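Local coordinates for protein N-acetylglucosamine-specific lectin (Saxidomus purpuratus, PDB 6A7T) that binds N-acetylglucosamine as a C-type lectin whose carbohydrate recognition does not depend on calcium, at residues G47-D50 against S51-F54. Sequence-based numbering, arbitrary orientation.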
loop_
_atom_site.group_PDB
_atom_site.type_symbol
_atom_site.label_atom_id
_atom_site.label_comp_id
_atom_site.label_asym_id
_atom_site.label_seq_id
_atom_site.Cartn_x
_atom_site.Cartn_y
_atom_site.Cartn_z
ATOM N N GLY A 47 -7.898 -13.238 23.823
ATOM C CA GLY A 47 -6.675 -13.968 23.831
ATOM C C GLY A 47 -6.092 -14.012 22.432
ATOM O O GLY A 47 -6.770 -13.649 21.490
ATOM N N TRP A 48 -4.813 -14.359 22.323
ATOM C CA TRP A 48 -4.121 -14.264 21.021
ATOM C C TRP A 48 -4.775 -15.200 20.013
ATOM O O TRP A 48 -5.035 -14.761 18.884
ATOM C CB TRP A 48 -2.642 -14.554 21.173
ATOM C CG TRP A 48 -1.863 -14.387 19.915
ATOM C CD1 TRP A 48 -1.183 -13.264 19.551
ATOM C CD2 TRP A 48 -1.645 -15.346 18.874
ATOM N NE1 TRP A 48 -0.525 -13.474 18.380
ATOM C CE2 TRP A 48 -0.815 -14.742 17.931
ATOM C CE3 TRP A 48 -2.068 -16.665 18.657
ATOM C CZ2 TRP A 48 -0.447 -15.394 16.766
ATOM C CZ3 TRP A 48 -1.591 -17.355 17.563
ATOM C CH2 TRP A 48 -0.828 -16.703 16.600
ATOM N N GLU A 49 -5.010 -16.457 20.401
ATOM C CA GLU A 49 -5.685 -17.388 19.498
ATOM C C GLU A 49 -7.079 -16.859 19.106
ATOM O O GLU A 49 -7.453 -16.991 17.944
ATOM C CB GLU A 49 -5.834 -18.764 20.136
ATOM C CG GLU A 49 -4.539 -19.521 20.166
ATOM C CD GLU A 49 -4.019 -20.022 18.825
ATOM O OE1 GLU A 49 -4.758 -19.965 17.829
ATOM O OE2 GLU A 49 -2.883 -20.550 18.824
ATOM N N ASP A 50 -7.866 -16.347 20.056
ATOM C CA ASP A 50 -9.178 -15.804 19.694
ATOM C C ASP A 50 -9.064 -14.553 18.799
ATOM O O ASP A 50 -9.954 -14.337 17.977
ATOM C CB ASP A 50 -10.053 -15.503 20.902
ATOM C CG ASP A 50 -10.569 -16.776 21.550
ATOM O OD1 ASP A 50 -10.518 -17.848 20.900
ATOM O OD2 ASP A 50 -11.082 -16.665 22.700
ATOM N N SER A 51 -7.981 -13.804 18.954
ATOM C CA SER A 51 -7.708 -12.655 18.038
ATOM C C SER A 51 -7.404 -13.177 16.640
ATOM O O SER A 51 -7.839 -12.555 15.656
ATOM C CB SER A 51 -6.575 -11.778 18.557
ATOM O OG SER A 51 -6.877 -11.277 19.862
ATOM N N LYS A 52 -6.606 -14.233 16.538
ATOM C CA LYS A 52 -6.300 -14.829 15.235
ATOM C C LYS A 52 -7.596 -15.252 14.522
ATOM O O LYS A 52 -7.801 -14.931 13.346
ATOM C CB LYS A 52 -5.353 -16.001 15.423
ATOM C CG LYS A 52 -4.864 -16.704 14.165
ATOM C CD LYS A 52 -3.892 -17.785 14.513
ATOM C CE LYS A 52 -3.255 -18.362 13.294
ATOM N NZ LYS A 52 -4.229 -19.206 12.584
ATOM N N THR A 53 -8.456 -15.954 15.253
ATOM C CA THR A 53 -9.767 -16.379 14.784
ATOM C C THR A 53 -10.609 -15.190 14.334
ATOM O O THR A 53 -11.287 -15.216 13.273
ATOM C CB THR A 53 -10.478 -17.185 15.883
ATOM O OG1 THR A 53 -9.664 -18.343 16.028
ATOM C CG2 THR A 53 -11.875 -17.588 15.459
ATOM N N PHE A 54 -10.590 -14.136 15.124
ATOM C CA PHE A 54 -11.392 -12.983 14.853
ATOM C C PHE A 54 -10.940 -12.326 13.558
ATOM O O PHE A 54 -11.772 -12.038 12.714
ATOM C CB PHE A 54 -11.333 -11.964 15.983
ATOM C CG PHE A 54 -11.977 -10.668 15.601
ATOM C CD1 PHE A 54 -13.350 -10.608 15.397
ATOM C CD2 PHE A 54 -11.218 -9.538 15.370
ATOM C CE1 PHE A 54 -13.945 -9.420 14.996
ATOM C CE2 PHE A 54 -11.822 -8.352 14.957
ATOM C CZ PHE A 54 -13.184 -8.287 14.804
HETATM O O HOH W 1 -10.161 -19.210 18.641
#
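S51, in the first turn of its helix, gives the carbonyl of G47, the N-cap residue, two hydrogen bonds. The backbone N lies 2.8 Å from G47 O, whereas OG, 2.9 Å from that same oxygen, donates from above the carbonyl plane, 44° out of it. The S51 torsion puts OG beside its own backbone N (chi1 -58°), where both donors meet G47 O, and its side chain also packs on L62, W88 and S150. One residue on, K52 N bonds W48 O at 2.9 Å, and the lysine chain runs out extended, passing aslant the six-membered ring of W48 with CD 3.8 Å from CZ3. Its ammonium then turns away to a salt bridge with E56, while W48 NE1 is held by I89 O and the indole meets W88 nearly at right angles. On the exposed flank, a water donates to D50 OD1 (2.7 Å) and also hydrogen-bonds T53 OG1, joining residues three apart. T53 N to E49 O (3.1 Å) and F54 N to D50 O continue the backbone series. The i to i+4 bonds from S51 N through F54 N form the N-terminal turns of helix 48-57, the first helix of the C-type lectin fold, lying on strands of both sheets, among them 61-62, 148-154 and 86-94.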